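Local coordinates for DNA polymerase (Bacillus phage phi29, PDB 2PYJ), which replicates the viral DNA by protein-primed, strand-displacing synthesis with high processivity and fidelity, and has a 3'-5' exonuclease domain, at residues Phe230-Asp235 with Asn313-Ser318; Cys290-Lys295 with Glu338-Tyr343; Val247-Ser252 with Asp456-His461. The protein carries 2 engineered substitutions. All coordinates share one frame; numbering follows the deposited sequence.

Interaction 1 (Phe230-Asp235 with Asn313-Ser318); sequences FTWLND and NEYLKS. With nucleotides of chain B.
Tyr315 presents one face of its ring to Phe230, whose edge points at it in a T-shaped (edge-to-face) pair, centroids 4.9 Å apart and planes at 61°. Phe230 CE1 sits over the tyrosine face, offset toward the rim. Trp232 adds an offset edge-to-face pair. The edge of its five-membered ring is turned to the face of Tyr315, planes at 87°, and Trp232 CD1 lies 4.0 Å from Tyr315 CD1. At the edge of the tyrosine ring, near its plane, Thr231 O is 3.3 Å from Tyr315 CE1. One face of the indole lies against Asn234 N.

Water 1 joins this aromatic cluster to the DNA. It is 2.6 Å from Tyr315 OH, accepts from Thr231 N and probably donates to OP1 of DA8 of chain B, though acceptors compete for its protons. Lys317 NZ makes a salt bridge of 3.3 Å to Asp235 OD1. A bend at the last lysine torsion (chi4 58°) turns NZ to the carboxylate, met nearly along the C-O bond.

Strand 231-233 pairs with strand 452-456, where Thr231 OG1 is hydrogen-bonded to Asp456 OD1 of the YCDTD motif. Residues 313-318 belong to the loop between strands 283-294 and 324-329.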
# COMPACT_ATOMS: atom_id res chain seq x y z
N PHE G 230 1.84 14.51 4.74
CA PHE G 230 1.35 15.54 5.66
C PHE G 230 -0.14 15.29 5.89
O PHE G 230 -0.97 15.54 5.01
CB PHE G 230 1.57 16.96 5.07
CG PHE G 230 1.07 18.08 5.97
CD1 PHE G 230 1.73 18.39 7.15
CD2 PHE G 230 -0.08 18.79 5.63
CE1 PHE G 230 1.26 19.42 7.99
CE2 PHE G 230 -0.56 19.81 6.45
CZ PHE G 230 0.12 20.13 7.64
N THR G 231 -0.45 14.78 7.08
CA THR G 231 -1.81 14.44 7.49
C THR G 231 -2.10 15.26 8.75
O THR G 231 -1.52 15.02 9.78
CB THR G 231 -1.95 12.92 7.81
OG1 THR G 231 -1.54 12.14 6.67
CG2 THR G 231 -3.39 12.58 8.19
N TRP G 232 -3.00 16.25 8.64
CA TRP G 232 -3.12 17.28 9.67
C TRP G 232 -4.53 17.83 9.78
O TRP G 232 -5.15 18.16 8.77
CB TRP G 232 -2.13 18.41 9.37
CG TRP G 232 -2.29 19.65 10.19
CD1 TRP G 232 -1.84 19.87 11.45
CD2 TRP G 232 -2.95 20.86 9.77
NE1 TRP G 232 -2.20 21.14 11.86
CE2 TRP G 232 -2.87 21.77 10.85
CE3 TRP G 232 -3.61 21.25 8.60
CZ2 TRP G 232 -3.43 23.06 10.79
CZ3 TRP G 232 -4.17 22.54 8.54
CH2 TRP G 232 -4.07 23.42 9.63
N LEU G 233 -5.02 17.92 11.01
CA LEU G 233 -6.32 18.52 11.29
C LEU G 233 -6.13 19.84 12.02
O LEU G 233 -5.45 19.91 13.06
CB LEU G 233 -7.17 17.58 12.16
CG LEU G 233 -8.54 18.08 12.62
CD1 LEU G 233 -9.45 18.44 11.46
CD2 LEU G 233 -9.22 17.04 13.51
N ASN G 234 -6.72 20.89 11.47
CA ASN G 234 -6.72 22.19 12.10
C ASN G 234 -7.48 22.13 13.44
O ASN G 234 -8.65 21.76 13.47
CB ASN G 234 -7.36 23.22 11.16
CG ASN G 234 -7.11 24.65 11.59
OD1 ASN G 234 -6.68 24.91 12.70
ND2 ASN G 234 -7.39 25.60 10.68
N ASP G 235 -6.79 22.49 14.53
CA ASP G 235 -7.39 22.57 15.89
C ASP G 235 -8.69 23.36 15.93
O ASP G 235 -9.60 23.03 16.70
CB ASP G 235 -6.42 23.24 16.87
CG ASP G 235 -5.37 22.29 17.39
OD1 ASP G 235 -4.38 22.79 18.00
OD2 ASP G 235 -5.52 21.06 17.22
N ASN G 313 2.81 11.50 15.99
CA ASN G 313 1.81 11.95 15.02
C ASN G 313 1.45 13.44 15.18
O ASN G 313 0.68 13.97 14.38
CB ASN G 313 0.53 11.12 15.15
CG ASN G 313 -0.13 11.27 16.50
OD1 ASN G 313 0.44 10.89 17.51
ND2 ASN G 313 -1.32 11.84 16.53
N GLU G 314 1.99 14.09 16.21
CA GLU G 314 1.61 15.46 16.54
C GLU G 314 2.47 16.50 15.83
O GLU G 314 3.69 16.49 15.94
CB GLU G 314 1.69 15.69 18.05
CG GLU G 314 1.18 17.06 18.48
CD GLU G 314 1.39 17.35 19.96
OE1 GLU G 314 1.68 16.40 20.75
OE2 GLU G 314 1.27 18.54 20.34
N TYR G 315 1.80 17.41 15.13
CA TYR G 315 2.47 18.55 14.53
C TYR G 315 2.72 19.61 15.60
O TYR G 315 1.79 20.09 16.28
CB TYR G 315 1.71 19.05 13.30
CG TYR G 315 1.98 18.15 12.12
CD1 TYR G 315 1.09 17.13 11.79
CD2 TYR G 315 3.17 18.24 11.40
CE1 TYR G 315 1.36 16.27 10.74
CE2 TYR G 315 3.45 17.38 10.36
CZ TYR G 315 2.53 16.39 10.03
OH TYR G 315 2.78 15.52 9.00
N LEU G 316 4.00 19.92 15.77
CA LEU G 316 4.47 20.65 16.94
C LEU G 316 4.48 22.18 16.77
O LEU G 316 4.94 22.71 15.76
CB LEU G 316 5.88 20.17 17.30
CG LEU G 316 6.05 18.69 17.65
CD1 LEU G 316 7.52 18.35 17.79
CD2 LEU G 316 5.26 18.32 18.94
N LYS G 317 3.95 22.87 17.78
CA LYS G 317 4.01 24.34 17.87
C LYS G 317 5.36 24.82 18.39
O LYS G 317 5.80 25.94 18.12
CB LYS G 317 2.91 24.84 18.81
CG LYS G 317 1.51 24.70 18.26
CD LYS G 317 0.49 25.36 19.18
CE LYS G 317 -0.94 25.16 18.66
NZ LYS G 317 -1.28 23.70 18.53
N SER G 318 6.01 23.95 19.17
CA SER G 318 7.21 24.30 19.90
C SER G 318 8.00 23.04 20.16
O SER G 318 7.43 21.95 20.28
CB SER G 318 6.82 24.94 21.24
OG SER G 318 7.95 25.12 22.10
P DA B 8 1.04 10.49 11.32
OP1 DA B 8 0.67 11.91 11.23
OP2 DA B 8 2.14 10.06 12.20
O5' DA B 8 -0.25 9.67 11.76
C5' DA B 8 -1.54 10.03 11.29
C4' DA B 8 -2.53 8.95 11.71
O4' DA B 8 -2.22 7.76 10.96
C3' DA B 8 -2.45 8.58 13.19
O3' DA B 8 -3.68 8.93 13.84
C2' DA B 8 -2.18 7.08 13.18
C1' DA B 8 -2.53 6.66 11.76
N9 DA B 8 -1.78 5.46 11.42
C8 DA B 8 -0.41 5.26 11.55
N7 DA B 8 -0.02 4.06 11.21
C5 DA B 8 -1.21 3.41 10.86
C6 DA B 8 -1.51 2.09 10.43
N6 DA B 8 -0.58 1.14 10.23
N1 DA B 8 -2.79 1.79 10.16
C2 DA B 8 -3.75 2.72 10.34
N3 DA B 8 -3.61 3.98 10.76
C4 DA B 8 -2.30 4.26 10.99
O HOH W 1 1.49 13.23 8.93
O HOH W 2 -4.10 25.29 18.02

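Interaction 2 (Cys290-Lys295 with Glu338-Tyr343); sequences CEFELK and EHYDLY
Glu291 and Tyr343 exchange two backbone hydrogen bonds, and Glu293 and Asp341 exchange two more. These are the hydrogen-bonded pairs of an antiparallel strand pair. Phe292 with Leu342 and Leu294 with Tyr340 are the non-hydrogen-bonded pairs. Glu293 N to Asp341 O spans 2.9 Å, and Asp341 N returns a bond to Glu293 O. Lys295 N extends the set by bonding to His339 O at 2.8 Å.

Apolar contacts gather round Tyr340. Leu294 CD1 stands over one face of its ring, 4.0 Å from the centroid and 16° off the normal, a CH-pi contact. Phe292 lies beside Tyr340, pointing the same way. Phe292 CD1 is 3.5 Å from Tyr340 CE2, and the ring planes are at 81°. The phenyl reaches this place with CG between the backbone N and the carbonyl carbon (chi1 55°). On the face shared by Glu291, Glu293, Asp341 and Tyr343, Glu293 CG packs 3.7 Å from Tyr343 CE1.

The polar contacts centre on Lys295. Its extended chain crosses Asp341 at about a right angle and runs along the backbone of Glu338 to Tyr340. Its NZ bonds to Lys337 O and to water 4, which donates to Glu338 O. Lys295 NZ and Asp341 OD1 stay 4.5 Å apart, beyond a salt bridge. Water 3 donates to Leu294 O and Asp341 OD2. Tyr340 OH is hydrogen-bonded to Leu316 O.

Helix 330-339 ends here, and Tyr340 is the first residue to leave helical geometry. The chain passes straight into strand 340-356, which pairs with strand 283-294 in a five-stranded antiparallel sheet of the polymerization region.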
# COMPACT_ATOMS: atom_id res chain seq x y z
N CYS G 290 18.22 21.74 17.02
CA CYS G 290 17.68 23.08 17.23
C CYS G 290 16.52 23.09 18.22
O CYS G 290 16.05 22.04 18.69
CB CYS G 290 17.21 23.69 15.90
SG CYS G 290 15.70 22.92 15.20
N GLU G 291 16.08 24.30 18.55
CA GLU G 291 14.79 24.53 19.20
C GLU G 291 13.96 25.37 18.25
O GLU G 291 14.52 26.01 17.37
CB GLU G 291 14.98 25.22 20.54
CG GLU G 291 15.95 24.47 21.44
CD GLU G 291 16.07 25.05 22.80
OE1 GLU G 291 17.15 25.57 23.12
OE2 GLU G 291 15.08 25.00 23.56
N PHE G 292 12.64 25.35 18.39
CA PHE G 292 11.77 26.08 17.46
C PHE G 292 10.46 26.53 18.09
O PHE G 292 10.01 25.98 19.07
CB PHE G 292 11.48 25.24 16.19
CG PHE G 292 10.89 23.88 16.47
CD1 PHE G 292 9.52 23.72 16.69
CD2 PHE G 292 11.71 22.74 16.52
CE1 PHE G 292 8.98 22.46 16.95
CE2 PHE G 292 11.18 21.50 16.78
CZ PHE G 292 9.81 21.36 17.00
N GLU G 293 9.88 27.58 17.49
CA GLU G 293 8.55 28.08 17.84
C GLU G 293 7.81 28.40 16.56
O GLU G 293 8.35 29.08 15.69
CB GLU G 293 8.65 29.35 18.70
CG GLU G 293 9.16 29.12 20.12
CD GLU G 293 8.21 28.30 20.98
OE1 GLU G 293 6.98 28.32 20.73
OE2 GLU G 293 8.69 27.66 21.93
N LEU G 294 6.57 27.92 16.46
CA LEU G 294 5.70 28.21 15.30
C LEU G 294 5.43 29.70 15.16
O LEU G 294 5.11 30.37 16.15
CB LEU G 294 4.36 27.48 15.46
CG LEU G 294 3.40 27.49 14.27
CD1 LEU G 294 3.99 26.76 13.07
CD2 LEU G 294 2.07 26.85 14.68
N LYS G 295 5.54 30.22 13.93
CA LYS G 295 5.20 31.62 13.65
C LYS G 295 3.69 31.78 13.66
O LYS G 295 2.97 30.91 13.16
CB LYS G 295 5.76 32.07 12.30
CG LYS G 295 7.27 32.09 12.24
CD LYS G 295 7.79 32.52 10.87
CE LYS G 295 9.30 32.72 10.89
NZ LYS G 295 9.87 32.88 9.55
N GLU G 338 10.32 28.93 6.93
CA GLU G 338 9.16 29.74 6.54
C GLU G 338 8.08 29.74 7.64
O GLU G 338 7.49 30.77 7.93
CB GLU G 338 8.57 29.23 5.21
CG GLU G 338 7.17 29.79 4.84
CD GLU G 338 7.22 31.02 3.96
OE1 GLU G 338 7.87 30.96 2.89
OE2 GLU G 338 6.60 32.05 4.32
N HIS G 339 7.84 28.57 8.24
CA HIS G 339 6.75 28.40 9.22
C HIS G 339 7.16 28.61 10.69
O HIS G 339 6.31 28.92 11.53
CB HIS G 339 6.10 27.02 9.04
CG HIS G 339 5.22 26.92 7.83
ND1 HIS G 339 3.87 26.66 7.91
CD2 HIS G 339 5.50 27.07 6.51
CE1 HIS G 339 3.35 26.64 6.69
NE2 HIS G 339 4.32 26.90 5.83
N TYR G 340 8.45 28.46 10.98
CA TYR G 340 8.95 28.53 12.36
C TYR G 340 10.05 29.54 12.56
O TYR G 340 10.87 29.79 11.66
CB TYR G 340 9.50 27.18 12.80
CG TYR G 340 8.50 26.06 12.93
CD1 TYR G 340 8.10 25.32 11.82
CD2 TYR G 340 7.98 25.71 14.18
CE1 TYR G 340 7.19 24.27 11.94
CE2 TYR G 340 7.07 24.67 14.31
CZ TYR G 340 6.68 23.95 13.19
OH TYR G 340 5.78 22.91 13.32
N ASP G 341 10.09 30.11 13.76
CA ASP G 341 11.28 30.77 14.27
C ASP G 341 12.20 29.67 14.82
O ASP G 341 11.80 28.88 15.68
CB ASP G 341 10.92 31.76 15.37
CG ASP G 341 10.16 32.99 14.84
OD1 ASP G 341 10.65 33.63 13.89
OD2 ASP G 341 9.09 33.30 15.38
N LEU G 342 13.42 29.60 14.30
CA LEU G 342 14.41 28.62 14.73
C LEU G 342 15.41 29.27 15.69
O LEU G 342 15.85 30.41 15.47
CB LEU G 342 15.14 28.00 13.53
CG LEU G 342 14.42 26.93 12.71
CD1 LEU G 342 13.36 27.54 11.81
CD2 LEU G 342 15.41 26.12 11.87
N TYR G 343 15.76 28.55 16.75
CA TYR G 343 16.70 29.05 17.76
C TYR G 343 17.83 28.06 17.95
O TYR G 343 17.63 26.85 17.82
CB TYR G 343 16.00 29.25 19.12
CG TYR G 343 14.79 30.15 19.07
CD1 TYR G 343 13.50 29.62 18.89
CD2 TYR G 343 14.93 31.54 19.21
CE1 TYR G 343 12.37 30.47 18.85
CE2 TYR G 343 13.81 32.39 19.16
CZ TYR G 343 12.54 31.85 18.98
OH TYR G 343 11.44 32.68 18.94
O HOH W 3 7.45 32.22 16.94
O HOH W 4 8.33 33.29 7.68

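Interaction 3 (Val247-Ser252 with Asp456-His461); sequences VFDVNS and DTDSIH. With MN (manganese (II) ion), chain R; MG (magnesium ion), chain S; DGT (2'-deoxyguanosine-5'-triphosphate), chain T; nucleotides of chain A.
Val247 packs its two methyl groups against one face of the His461 ring. Val247 CG1 makes a CH-pi contact, 3.8 Å from the ring centroid and 18° off its normal. His461 ND1 is held by Tyr494 OH. Phe248 turns to the other side of the sheet, where its CB meets Ile460 CG1. Its backbone exchanges two hydrogen bonds with Ile460.

Asp249 is a catalytic metal ligand, and its carboxylate divides between two metals. Asp249 OD2 binds the manganese at 2.0 Å, and Asp249 OD1 binds the magnesium at 2.1 Å. Asp458 bridges the same pair, OD1 to manganese and OD2 to magnesium. The two carboxylate planes stand 89° apart. The Asp458 carboxylate gets there with CG between the backbone N and the carbonyl carbon (chi1 76°). The metals probably offset the repulsion between the two carboxylates, whose OD2 (Asp249) and OD1 (Asp458) lie 2.9 Å apart.

Val250 N bonds to Asp458 O at 2.9 Å, and Val250 O binds the manganese at 2.1 Å. Three oxygens of the dGTP, one from each phosphate, complete six ligands. The alpha-phosphate oxygen O2A is shared with the magnesium, which also takes water 5. That water donates to Asp456 O, though acceptors compete for its protons. Farther on, Ser252 N donates to dGTP O3B at 3.2 Å.

This is the two-metal site of a type-B DNA polymerase. Asp458 of the YCDTD motif supplies ligands; Asp456 binds neither metal here and pairs with Lys498. The site sits at the end of strand 241-250 and at the turn into the antiparallel strand 459-463. Strand 483-489 also pairs with 241-250, helix 253-260 follows Ser252, and its Leu253 and Tyr254 touch Asp458 and Thr457.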
# COMPACT_ATOMS: atom_id res chain seq x y z
N VAL G 247 -13.57 19.39 -0.93
CA VAL G 247 -12.32 18.69 -0.92
C VAL G 247 -11.72 18.72 -2.31
O VAL G 247 -12.42 18.47 -3.30
CB VAL G 247 -12.47 17.21 -0.47
CG1 VAL G 247 -11.10 16.56 -0.30
CG2 VAL G 247 -13.30 17.11 0.84
N PHE G 248 -10.43 19.04 -2.37
CA PHE G 248 -9.64 18.97 -3.59
C PHE G 248 -8.52 17.99 -3.35
O PHE G 248 -7.95 17.97 -2.28
CB PHE G 248 -9.06 20.35 -3.94
CG PHE G 248 -10.10 21.35 -4.38
CD1 PHE G 248 -10.72 22.19 -3.45
CD2 PHE G 248 -10.48 21.45 -5.71
CE1 PHE G 248 -11.68 23.11 -3.84
CE2 PHE G 248 -11.45 22.36 -6.11
CZ PHE G 248 -12.05 23.19 -5.18
N ASP G 249 -8.20 17.18 -4.36
CA ASP G 249 -7.20 16.11 -4.23
C ASP G 249 -6.32 16.10 -5.47
O ASP G 249 -6.84 16.04 -6.58
CB ASP G 249 -7.91 14.74 -4.09
CG ASP G 249 -6.96 13.58 -3.74
OD1 ASP G 249 -7.05 13.12 -2.57
OD2 ASP G 249 -6.12 13.12 -4.59
N VAL G 250 -5.00 16.15 -5.28
CA VAL G 250 -4.10 16.15 -6.43
C VAL G 250 -4.20 14.82 -7.22
O VAL G 250 -4.22 13.70 -6.62
CB VAL G 250 -2.62 16.44 -6.05
CG1 VAL G 250 -1.73 16.40 -7.32
CG2 VAL G 250 -2.50 17.79 -5.39
N ASN G 251 -4.30 14.97 -8.54
CA ASN G 251 -4.20 13.84 -9.46
C ASN G 251 -2.76 13.33 -9.49
O ASN G 251 -1.86 14.02 -9.94
CB ASN G 251 -4.67 14.24 -10.85
CG ASN G 251 -6.09 14.78 -10.86
OD1 ASN G 251 -6.96 14.29 -10.13
ND2 ASN G 251 -6.33 15.80 -11.68
N SER G 252 -2.55 12.12 -8.95
CA SER G 252 -1.22 11.48 -8.90
C SER G 252 -0.13 12.39 -8.33
O SER G 252 0.80 12.76 -9.06
CB SER G 252 -0.79 10.98 -10.29
OG SER G 252 -1.61 9.92 -10.73
N ASP G 456 -4.75 15.35 4.07
CA ASP G 456 -4.07 14.05 4.14
C ASP G 456 -3.26 13.81 2.87
O ASP G 456 -3.78 13.34 1.87
CB ASP G 456 -5.04 12.88 4.39
CG ASP G 456 -4.30 11.58 4.75
OD1 ASP G 456 -3.05 11.51 4.55
OD2 ASP G 456 -4.95 10.63 5.24
N THR G 457 -1.98 14.15 2.96
CA THR G 457 -0.97 13.84 1.94
C THR G 457 -1.04 14.74 0.71
O THR G 457 -0.05 15.38 0.36
CB THR G 457 -0.99 12.33 1.54
OG1 THR G 457 -0.87 11.52 2.73
CG2 THR G 457 0.15 12.00 0.59
N ASP G 458 -2.20 14.78 0.06
CA ASP G 458 -2.37 15.49 -1.21
C ASP G 458 -3.77 16.07 -1.35
O ASP G 458 -4.24 16.28 -2.46
CB ASP G 458 -2.04 14.55 -2.40
CG ASP G 458 -3.14 13.55 -2.70
OD1 ASP G 458 -3.34 13.16 -3.90
OD2 ASP G 458 -3.82 13.16 -1.74
N SER G 459 -4.43 16.33 -0.22
CA SER G 459 -5.77 16.87 -0.25
C SER G 459 -5.85 18.11 0.62
O SER G 459 -5.09 18.26 1.58
CB SER G 459 -6.79 15.83 0.23
OG SER G 459 -6.61 15.54 1.60
N ILE G 460 -6.76 19.01 0.25
CA ILE G 460 -7.17 20.11 1.11
C ILE G 460 -8.69 20.06 1.33
O ILE G 460 -9.47 19.98 0.37
CB ILE G 460 -6.70 21.51 0.59
CG1 ILE G 460 -7.16 21.77 -0.86
CG2 ILE G 460 -5.18 21.64 0.71
CD1 ILE G 460 -6.74 23.15 -1.39
N HIS G 461 -9.09 20.07 2.60
CA HIS G 461 -10.50 20.12 2.98
C HIS G 461 -10.77 21.53 3.46
O HIS G 461 -10.14 21.99 4.41
CB HIS G 461 -10.80 19.13 4.09
CG HIS G 461 -10.57 17.69 3.71
ND1 HIS G 461 -11.49 16.69 3.97
CD2 HIS G 461 -9.51 17.08 3.11
CE1 HIS G 461 -11.02 15.53 3.55
NE2 HIS G 461 -9.82 15.74 3.02
MN MN R . -4.48 12.23 -5.19
MG MG S . -5.49 11.78 -1.97
PG DGT T . -5.40 10.11 -7.60
O1G DGT T . -6.12 8.79 -7.48
O2G DGT T . -5.56 10.70 -8.97
O3G DGT T . -5.50 11.14 -6.44
O3B DGT T . -3.85 9.61 -7.54
PB DGT T . -2.84 9.80 -6.29
O1B DGT T . -1.55 9.12 -6.69
O2B DGT T . -2.91 11.24 -5.76
O3A DGT T . -3.46 8.83 -5.15
PA DGT T . -3.97 9.33 -3.71
O1A DGT T . -4.82 8.16 -3.18
O2A DGT T . -4.53 10.79 -3.76
O5' DGT T . -2.63 9.24 -2.85
C5' DGT T . -1.76 10.34 -2.71
C4' DGT T . -0.33 9.85 -2.68
O4' DGT T . -0.09 8.93 -1.58
C3' DGT T . 0.12 9.11 -3.94
O3' DGT T . 0.47 9.97 -5.04
C2' DGT T . 1.33 8.39 -3.40
C1' DGT T . 0.88 7.98 -1.99
N9 DGT T . 0.26 6.66 -2.18
C8 DGT T . -1.06 6.36 -2.31
N7 DGT T . -1.20 5.02 -2.52
C5 DGT T . 0.03 4.48 -2.52
C6 DGT T . 0.61 3.14 -2.68
O6 DGT T . -0.10 2.14 -2.87
N1 DGT T . 1.94 3.01 -2.64
C2 DGT T . 2.77 4.05 -2.45
N2 DGT T . 4.09 3.81 -2.41
N3 DGT T . 2.30 5.33 -2.28
C4 DGT T . 0.97 5.57 -2.32
N1 DOC A 10 -2.96 6.74 1.36
C2 DOC A 10 -1.68 6.14 1.33
N3 DOC A 10 -1.56 4.85 0.94
C4 DOC A 10 -2.64 4.12 0.58
C5 DOC A 10 -3.91 4.69 0.59
C6 DOC A 10 -4.05 6.03 1.00
O2 DOC A 10 -0.68 6.80 1.67
N4 DOC A 10 -2.47 2.84 0.20
C1' DOC A 10 -3.04 8.15 1.79
C2' DOC A 10 -2.64 9.05 0.63
C3' DOC A 10 -3.91 9.76 0.23
C4' DOC A 10 -4.78 9.68 1.46
O4' DOC A 10 -4.38 8.49 2.16
C5' DOC A 10 -6.26 9.62 1.10
O5' DOC A 10 -6.93 10.40 2.07
P DOC A 10 -8.23 9.85 2.87
OP1 DOC A 10 -8.81 11.07 3.53
OP2 DOC A 10 -9.08 9.10 1.88
O HOH W 5 -6.04 12.49 0.04

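All three contacts lie in the polymerization region. Their segments come in the order 230-235, 247-252, 290-295, 313-318, 338-343 and 456-461. Interaction 1 therefore crosses both others along the chain, while interaction 2 falls between the two segments of interaction 3. Interactions 1 and 3 have centres about 17 Å apart and reach the same antiparallel sheet. They meet where Phe230 O bonds to Thr457 N. Interaction 2 belongs to a different sheet. Its centre is about 14 Å from that of interaction 1. Interactions 2 and 3 do not touch (nearest atoms about 12 Å apart). Residues 313-318 reach both sheets: they pack on 230-235 and bond to Glu293 and Tyr340.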